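Local coordinates for protein transcriptional regulator (LacI family) (Clostridium acetobutylicum ATCC 824, PDB 3G85) that probably acts as a LacI-family transcription factor that binds cis-regulatory DNA through a helix-turn-helix domain joined to a periplasmic-binding-protein-like domain, at residues 103-108 with 264-269; 130-135 with 191-196; 220-225 with 236-241. One frame throughout, in Å; residues are numbered along the deposited sequence.

Contact 1: 103-108 with 264-269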
loop_
_atom_site.group_PDB
_atom_site.type_symbol
_atom_site.label_atom_id
_atom_site.label_comp_id
_atom_site.label_asym_id
_atom_site.label_seq_id
_atom_site.Cartn_x
_atom_site.Cartn_y
_atom_site.Cartn_z
ATOM N N LYS A 103 11.055 -16.913 -6.905
ATOM C CA LYS A 103 12.371 -16.712 -7.535
ATOM C C LYS A 103 13.189 -15.587 -6.868
ATOM O O LYS A 103 14.394 -15.718 -6.617
ATOM C CB LYS A 103 12.216 -16.428 -9.037
ATOM C CG LYS A 103 13.548 -16.169 -9.754
ATOM C CD LYS A 103 13.339 -15.979 -11.240
ATOM C CE LYS A 103 14.683 -15.783 -11.932
ATOM N NZ LYS A 103 14.521 -15.587 -13.401
ATOM N N TYR A 104 12.525 -14.451 -6.665
ATOM C CA TYR A 104 13.124 -13.277 -6.078
ATOM C C TYR A 104 12.738 -13.147 -4.619
ATOM O O TYR A 104 11.628 -13.513 -4.224
ATOM C CB TYR A 104 12.658 -12.015 -6.851
ATOM C CG TYR A 104 13.158 -11.979 -8.277
ATOM C CD1 TYR A 104 14.450 -11.560 -8.564
ATOM C CD2 TYR A 104 12.342 -12.402 -9.338
ATOM C CE1 TYR A 104 14.920 -11.530 -9.886
ATOM C CE2 TYR A 104 12.806 -12.404 -10.654
ATOM C CZ TYR A 104 14.097 -11.957 -10.911
ATOM O OH TYR A 104 14.608 -11.931 -12.195
ATOM N N SER A 105 13.660 -12.607 -3.822
ATOM C CA SER A 105 13.380 -12.208 -2.441
ATOM C C SER A 105 12.398 -11.017 -2.427
ATOM O O SER A 105 12.273 -10.227 -3.420
ATOM C CB SER A 105 14.688 -11.887 -1.699
ATOM O OG SER A 105 15.568 -13.040 -1.657
ATOM N N SER A 106 11.670 -10.892 -1.333
ATOM C CA SER A 106 10.608 -9.910 -1.266
ATOM C C SER A 106 10.375 -9.450 0.160
ATOM O O SER A 106 10.668 -10.178 1.128
ATOM C CB SER A 106 9.300 -10.459 -1.875
ATOM O OG SER A 106 8.823 -11.599 -1.151
ATOM N N VAL A 107 9.862 -8.218 0.285
ATOM C CA VAL A 107 9.377 -7.694 1.556
ATOM C C VAL A 107 7.903 -7.303 1.312
ATOM O O VAL A 107 7.616 -6.439 0.460
ATOM C CB VAL A 107 10.256 -6.477 2.037
ATOM C CG1 VAL A 107 9.732 -5.842 3.285
ATOM C CG2 VAL A 107 11.715 -6.909 2.309
ATOM N N ASN A 108 6.993 -7.958 2.016
ATOM C CA ASN A 108 5.557 -7.880 1.720
ATOM C C ASN A 108 4.771 -7.607 2.973
ATOM O O ASN A 108 5.318 -7.643 4.074
ATOM C CB ASN A 108 5.025 -9.189 1.116
ATOM C CG ASN A 108 5.880 -9.727 -0.041
ATOM O OD1 ASN A 108 6.070 -10.941 -0.152
ATOM N ND2 ASN A 108 6.399 -8.868 -0.871
ATOM N N ILE A 264 22.434 -14.976 2.801
ATOM C CA ILE A 264 21.138 -15.521 2.459
ATOM C C ILE A 264 21.002 -15.728 0.953
ATOM O O ILE A 264 21.796 -15.220 0.174
ATOM C CB ILE A 264 19.952 -14.668 3.030
ATOM C CG1 ILE A 264 19.896 -13.283 2.361
ATOM C CG2 ILE A 264 20.029 -14.570 4.586
ATOM C CD1 ILE A 264 18.605 -12.478 2.773
ATOM N N GLU A 265 19.938 -16.415 0.581
ATOM C CA GLU A 265 19.689 -16.838 -0.757
ATOM C C GLU A 265 18.257 -16.465 -1.173
ATOM O O GLU A 265 17.378 -16.142 -0.340
ATOM C CB GLU A 265 19.949 -18.372 -0.820
ATOM C CG GLU A 265 19.783 -19.068 -2.116
ATOM C CD GLU A 265 20.580 -18.419 -3.258
ATOM O OE1 GLU A 265 21.690 -18.891 -3.550
ATOM O OE2 GLU A 265 20.086 -17.443 -3.855
ATOM N N ASN A 266 18.005 -16.487 -2.477
ATOM C CA ASN A 266 16.691 -16.167 -3.005
ATOM C C ASN A 266 15.868 -17.416 -3.216
ATOM O O ASN A 266 16.411 -18.417 -3.684
ATOM C CB ASN A 266 16.856 -15.439 -4.348
ATOM C CG ASN A 266 17.626 -14.167 -4.210
ATOM O OD1 ASN A 266 17.233 -13.241 -3.479
ATOM N ND2 ASN A 266 18.741 -14.097 -4.903
ATOM N N PRO A 267 14.554 -17.385 -2.890
ATOM C CA PRO A 267 13.767 -16.293 -2.289
ATOM C C PRO A 267 13.743 -16.307 -0.755
ATOM O O PRO A 267 13.430 -17.322 -0.136
ATOM C CB PRO A 267 12.363 -16.553 -2.830
ATOM C CG PRO A 267 12.272 -18.080 -2.893
ATOM C CD PRO A 267 13.701 -18.558 -3.180
ATOM N N THR A 268 14.114 -15.183 -0.165
ATOM C CA THR A 268 13.836 -14.892 1.222
ATOM C C THR A 268 12.634 -13.930 1.239
ATOM O O THR A 268 12.608 -12.939 0.503
ATOM C CB THR A 268 15.092 -14.295 1.889
ATOM O OG1 THR A 268 16.061 -15.354 2.075
ATOM C CG2 THR A 268 14.751 -13.651 3.242
ATOM N N SER A 269 11.633 -14.233 2.056
ATOM C CA SER A 269 10.354 -13.542 1.980
ATOM C C SER A 269 10.004 -13.099 3.391
ATOM O O SER A 269 9.722 -13.936 4.251
ATOM C CB SER A 269 9.266 -14.472 1.412
ATOM O OG SER A 269 9.736 -15.054 0.195
HETATM O O HOH W 1 9.815 -13.833 -2.258
HETATM O O HOH W 2 16.021 -11.551 -5.257
#
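The hydroxymethyl group of Ser105 lies against the bend at 266-268, its CB 3.2 Å from Thr268 O and its OG between the Asn266 carboxamide and the Thr268 backbone. The torsion that sets OG beside the backbone N (chi1 -60°) turns it toward both partners: Ser105 OG accepts an almost straight bond from Thr268 N at 3.0 Å. It also donates to Asn266 OD1, although 2.5 Å from Ser105 OG to Asn266 OD1 is doubtfully short. A water held by Ser105 N also reaches this OD1, weakly. Pro267, which follows a cis peptide bond, rests its CB 3.4 Å from Tyr104 O. One residue on, Ser106 N donates to Thr268 O at 2.9 Å, and Ser106 pairs in parallel with Ser269. Here strand 269-272 joins strand 105-109 as the outermost strand of the parallel sheet in one lobe of the periplasmic-binding-protein-like fold. A second water binds Tyr104 O, Ser106 OG and Ser269 OG, tying together hydroxyls whose oxygens stand 3.8 Å apart. Lys103 and Tyr104 point away from the loop: Lys103 CG sits over one face of the Tyr104 ring, while Lys103 NZ and Tyr104 OH bond to backbone oxygens that include Ala88 O and Leu85 O respectively.

Contact 2: 130-135 with 191-196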
loop_
_atom_site.group_PDB
_atom_site.type_symbol
_atom_site.label_atom_id
_atom_site.label_comp_id
_atom_site.label_asym_id
_atom_site.label_seq_id
_atom_site.Cartn_x
_atom_site.Cartn_y
_atom_site.Cartn_z
ATOM N N ALA A 130 -22.021 -2.265 5.070
ATOM C CA ALA A 130 -20.897 -1.361 4.837
ATOM C C ALA A 130 -20.855 -0.988 3.376
ATOM O O ALA A 130 -21.369 -1.729 2.518
ATOM C CB ALA A 130 -19.573 -2.007 5.283
ATOM N N ALA A 131 -20.239 0.162 3.098
ATOM C CA ALA A 131 -19.896 0.551 1.741
ATOM C C ALA A 131 -18.359 0.572 1.614
ATOM O O ALA A 131 -17.657 0.521 2.630
ATOM C CB ALA A 131 -20.464 1.922 1.405
ATOM N N ALA A 132 -17.872 0.594 0.375
ATOM C CA ALA A 132 -16.428 0.620 0.113
ATOM C C ALA A 132 -16.153 1.558 -1.048
ATOM O O ALA A 132 -16.825 1.500 -2.091
ATOM C CB ALA A 132 -15.897 -0.794 -0.186
ATOM N N ILE A 133 -15.211 2.470 -0.851
ATOM C CA ILE A 133 -14.763 3.325 -1.922
ATOM C C ILE A 133 -13.361 2.868 -2.267
ATOM O O ILE A 133 -12.455 2.912 -1.410
ATOM C CB ILE A 133 -14.767 4.795 -1.500
ATOM C CG1 ILE A 133 -16.215 5.256 -1.181
ATOM C CG2 ILE A 133 -14.149 5.666 -2.583
ATOM C CD1 ILE A 133 -16.249 6.663 -0.605
ATOM N N LEU A 134 -13.207 2.424 -3.512
ATOM C CA LEU A 134 -12.009 1.745 -3.966
ATOM C C LEU A 134 -11.411 2.389 -5.176
ATOM O O LEU A 134 -12.054 2.486 -6.242
ATOM C CB LEU A 134 -12.333 0.288 -4.308
ATOM C CG LEU A 134 -12.970 -0.550 -3.187
ATOM C CD1 LEU A 134 -13.406 -1.922 -3.744
ATOM C CD2 LEU A 134 -12.066 -0.735 -1.955
ATOM N N THR A 135 -10.155 2.781 -5.039
ATOM C CA THR A 135 -9.350 3.087 -6.190
ATOM C C THR A 135 -8.871 1.780 -6.875
ATOM O O THR A 135 -8.681 0.746 -6.213
ATOM C CB THR A 135 -8.198 3.988 -5.797
ATOM O OG1 THR A 135 -7.551 4.462 -6.986
ATOM C CG2 THR A 135 -7.185 3.245 -4.858
ATOM N N ALA A 191 -21.051 2.061 7.880
ATOM C CA ALA A 191 -19.632 1.725 7.895
ATOM C C ALA A 191 -19.089 1.980 6.508
ATOM O O ALA A 191 -19.769 1.716 5.499
ATOM C CB ALA A 191 -19.430 0.273 8.280
ATOM N N LEU A 192 -17.867 2.509 6.447
ATOM C CA LEU A 192 -17.240 2.792 5.174
ATOM C C LEU A 192 -15.773 2.379 5.192
ATOM O O LEU A 192 -15.023 2.827 6.036
ATOM C CB LEU A 192 -17.372 4.296 4.841
ATOM C CG LEU A 192 -16.646 4.740 3.555
ATOM C CD1 LEU A 192 -17.300 4.152 2.293
ATOM C CD2 LEU A 192 -16.602 6.265 3.481
ATOM N N PHE A 193 -15.397 1.520 4.254
ATOM C CA PHE A 193 -14.009 1.164 4.012
ATOM C C PHE A 193 -13.448 1.972 2.835
ATOM O O PHE A 193 -14.028 1.983 1.748
ATOM C CB PHE A 193 -13.933 -0.328 3.710
ATOM C CG PHE A 193 -12.564 -0.823 3.321
ATOM C CD1 PHE A 193 -11.526 -0.865 4.272
ATOM C CD2 PHE A 193 -12.338 -1.301 2.041
ATOM C CE1 PHE A 193 -10.280 -1.382 3.938
ATOM C CE2 PHE A 193 -11.055 -1.824 1.681
ATOM C CZ PHE A 193 -10.040 -1.845 2.641
ATOM N N CYS A 194 -12.317 2.639 3.042
ATOM C CA CYS A 194 -11.633 3.314 1.918
ATOM C C CYS A 194 -10.297 2.635 1.707
ATOM O O CYS A 194 -9.551 2.461 2.661
ATOM C CB CYS A 194 -11.397 4.795 2.211
ATOM S SG CYS A 194 -12.910 5.763 2.493
ATOM N N ASN A 195 -9.988 2.249 0.486
ATOM C CA ASN A 195 -8.740 1.498 0.295
ATOM C C ASN A 195 -7.531 2.422 0.100
ATOM O O ASN A 195 -6.448 1.961 -0.285
ATOM C CB ASN A 195 -8.864 0.394 -0.795
ATOM C CG ASN A 195 -8.867 0.938 -2.224
ATOM O OD1 ASN A 195 -9.059 2.123 -2.454
ATOM N ND2 ASN A 195 -8.647 0.047 -3.205
ATOM N N SER A 196 -7.718 3.718 0.356
ATOM C CA SER A 196 -6.555 4.613 0.527
ATOM C C SER A 196 -6.915 5.712 1.522
ATOM O O SER A 196 -8.095 6.116 1.645
ATOM C CB SER A 196 -6.054 5.192 -0.815
ATOM O OG SER A 196 -6.614 6.456 -1.099
#
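The Phe193 ring has Ala132 CB at its edge, near the ring plane, and Leu134 CD2 approaching obliquely, 3.9 Å from Phe193 CE2; the ring also stacks with that of Phe149 from helix 140-155. The second flat group, the Asn195 carboxamide, meets the Thr135 backbone with both of its polar atoms. Asn195 OD1 accepts from Thr135 N at 2.9 Å, with the donor tilted out of the carboxamide plane. Asn195 ND2 donates to Thr135 O at 3.1 Å, a nearly straight bond that lies in the amide plane and falls on a lone pair of the acceptor. These two bonds to one residue's backbone limit rotation of the carboxamide. Asn195 CG sits between the backbone N and carbonyl carbon (chi1 75°), beside Leu134, whose CD2 comes within 3.6 Å of Asn195 CG as the two side chains cross at about a right angle. Before this point the strands pair in parallel, the bonds passing from Ala131 N to Ala191 O, Phe193 N to Ala131 O, Ile133 N to Phe193 O and Asn195 N to Ile133 O. On the sheet face opposite Phe193, Leu192 CD1 packs 3.8 Å from Ile133 CG1 and 4.0 Å from Ala131 CB, against helices 172-182 and 197-209. Where strand 191-194 ends, Asn195 thus extends the ladder with its side chain, and Ser196 N-caps helix 197-209. This strand-to-helix turn at the C-terminal ends of parallel strands is characteristic of the Rossmann-like lobes of periplasmic-binding-protein-like folds.

Contact 3: 220-225 with 236-241; sequences IVAIGM and PPVTIV
A beta-alpha-beta unit, made of strand 219-224, the short helix 228-232 and strand 239-242, brings these segments side by side and parallel. Three backbone bonds join them: Ala222 N to Thr239 O at 3.1 Å, Val241 N to Ala222 O at 3.0 Å, and Gly224 N to Val241 O at 2.8 Å. The last is nearly straight at hydrogen, but its donor stands well above the carbonyl plane of Val241. The short strand segments are inclined to each other by 43°. At the other end of the pair a water bridges the two, donating to Ile220 O and accepting from Thr239 N.

One face of the pair carries Val221, Thr239, Ile223 and Val241. Val221 meets both Val241 and Thr239: its CG1 lies 3.9 Å from Val241 CG2, and its CG2 lies 4.2 Å from Thr239 CG2. Val221 CG1 is anti to the backbone N (chi1 174°), on the side of the next residues, which brings it to Val241. Helix 111-124 packs on Val221, Thr239 and Val241 through Ala118, Phe122, Leu121 and Met114, and Arg145 of helix 140-155 packs on Ile223. Thr239 OG1 turns instead to Arg279 N.

Across the sheet, Ala222 CB touches Val238 CG1 at 4.1 Å, and helix 197-209 packs there with Ala200 and Ile204. Ile240 CB closes on Ala222 O at 3.4 Å. Ile240 CD1 lies 4.4 Å from Gly224 CA, on the side where a CB would point and collide with it; the lack of a side chain makes this approach possible. Past the strand, Met225 (selenomethionine) N bonds to Asp197 OD1, linking this strand end to the start of helix 197-209. Neighbouring parallel strands with helices on both faces are the hallmark of the three-layer alpha/beta/alpha arrangement of a periplasmic-binding-protein-like lobe.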
loop_
_atom_site.group_PDB
_atom_site.type_symbol
_atom_site.label_atom_id
_atom_site.label_comp_id
_atom_site.label_asym_id
_atom_site.label_seq_id
_atom_site.Cartn_x
_atom_site.Cartn_y
_atom_site.Cartn_z
ATOM N N ILE A 220 -15.432 5.300 9.527
ATOM C CA ILE A 220 -14.519 5.033 8.406
ATOM C C ILE A 220 -13.304 4.253 8.876
ATOM O O ILE A 220 -12.778 4.515 9.944
ATOM C CB ILE A 220 -14.025 6.370 7.774
ATOM C CG1 ILE A 220 -15.230 7.191 7.312
ATOM C CG2 ILE A 220 -13.013 6.079 6.615
ATOM C CD1 ILE A 220 -14.940 8.693 6.975
ATOM N N VAL A 221 -12.852 3.313 8.066
ATOM C CA VAL A 221 -11.537 2.691 8.248
ATOM C C VAL A 221 -10.881 2.799 6.887
ATOM O O VAL A 221 -11.520 2.558 5.865
ATOM C CB VAL A 221 -11.591 1.214 8.660
ATOM C CG1 VAL A 221 -10.159 0.588 8.694
ATOM C CG2 VAL A 221 -12.228 1.099 10.053
ATOM N N ALA A 222 -9.621 3.207 6.866
ATOM C CA ALA A 222 -8.944 3.372 5.580
ATOM C C ALA A 222 -7.647 2.604 5.603
ATOM O O ALA A 222 -7.077 2.393 6.653
ATOM C CB ALA A 222 -8.656 4.822 5.328
ATOM N N ILE A 223 -7.168 2.213 4.427
ATOM C CA ILE A 223 -5.826 1.626 4.294
ATOM C C ILE A 223 -4.808 2.773 4.272
ATOM O O ILE A 223 -4.932 3.714 3.478
ATOM C CB ILE A 223 -5.693 0.776 3.012
ATOM C CG1 ILE A 223 -6.687 -0.413 3.017
ATOM C CG2 ILE A 223 -4.217 0.326 2.790
ATOM C CD1 ILE A 223 -6.385 -1.442 4.140
ATOM N N GLY A 224 -3.819 2.700 5.150
ATOM C CA GLY A 224 -2.847 3.800 5.276
ATOM C C GLY A 224 -1.713 3.644 4.294
ATOM O O GLY A 224 -0.931 2.692 4.379
HETATM N N MSE A 225 -1.639 4.551 3.325
HETATM C CA MSE A 225 -0.594 4.449 2.297
HETATM C C MSE A 225 0.364 5.619 2.401
HETATM O O MSE A 225 1.571 5.449 2.211
HETATM C CB MSE A 225 -1.212 4.405 0.892
HETATM C CG MSE A 225 -2.310 3.376 0.770
HETATM SE SE MSE A 225 -2.684 3.086 -1.130
HETATM C CE MSE A 225 -3.627 1.464 -0.962
ATOM N N PRO A 236 -12.262 14.493 11.715
ATOM C CA PRO A 236 -11.691 13.862 12.887
ATOM C C PRO A 236 -10.533 12.934 12.473
ATOM O O PRO A 236 -10.347 12.703 11.271
ATOM C CB PRO A 236 -12.868 13.018 13.401
ATOM C CG PRO A 236 -13.462 12.536 12.195
ATOM C CD PRO A 236 -13.412 13.706 11.216
ATOM N N PRO A 237 -9.744 12.444 13.447
ATOM C CA PRO A 237 -8.763 11.400 13.158
ATOM C C PRO A 237 -9.434 10.167 12.541
ATOM O O PRO A 237 -10.569 9.803 12.891
ATOM C CB PRO A 237 -8.144 11.122 14.536
ATOM C CG PRO A 237 -8.257 12.488 15.235
ATOM C CD PRO A 237 -9.646 12.884 14.852
ATOM N N VAL A 238 -8.747 9.570 11.587
ATOM C CA VAL A 238 -9.240 8.423 10.844
ATOM C C VAL A 238 -8.475 7.177 11.275
ATOM O O VAL A 238 -7.223 7.129 11.246
ATOM C CB VAL A 238 -8.997 8.637 9.333
ATOM C CG1 VAL A 238 -9.469 7.398 8.470
ATOM C CG2 VAL A 238 -9.666 9.898 8.881
ATOM N N THR A 239 -9.240 6.154 11.654
ATOM C CA THR A 239 -8.662 4.852 11.933
ATOM C C THR A 239 -8.130 4.220 10.665
ATOM O O THR A 239 -8.797 4.229 9.632
ATOM C CB THR A 239 -9.688 3.928 12.593
ATOM O OG1 THR A 239 -9.882 4.397 13.931
ATOM C CG2 THR A 239 -9.185 2.463 12.605
ATOM N N ILE A 240 -6.919 3.698 10.757
ATOM C CA ILE A 240 -6.286 3.059 9.610
ATOM C C ILE A 240 -5.718 1.665 9.865
ATOM O O ILE A 240 -5.384 1.285 10.995
ATOM C CB ILE A 240 -5.122 3.916 9.041
ATOM C CG1 ILE A 240 -3.958 3.997 10.079
ATOM C CG2 ILE A 240 -5.607 5.304 8.590
ATOM C CD1 ILE A 240 -2.696 4.745 9.530
ATOM N N VAL A 241 -5.603 0.909 8.784
ATOM C CA VAL A 241 -4.803 -0.297 8.778
ATOM C C VAL A 241 -3.594 0.080 7.889
ATOM O O VAL A 241 -3.743 0.379 6.695
ATOM C CB VAL A 241 -5.553 -1.544 8.258
ATOM C CG1 VAL A 241 -4.682 -2.774 8.588
ATOM C CG2 VAL A 241 -6.955 -1.649 8.934
HETATM O O HOH W 3 -12.039 6.679 11.363
#

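The three contacts divide between two lobes, each with its own sheet. Contact 1 lies at the edge of the parallel sheet ending in strand 269-272; contacts 2 and 3 share the other sheet, with centres 32 Å and 30 Å, respectively, from that of contact 1. Contacts 2 and 3, with centres 10 Å apart, follow one another along the chain and meet where strands 191-194 and 219-224 adjoin, Cys194 N and O probably bonding to Val221 O and Ile223 N. Both fall between the segments of contact 1, so the chain leaves the first lobe after strand 105-109, builds most of the second, and returns: the interleaved two-lobe topology of the periplasmic-binding-protein-like fold.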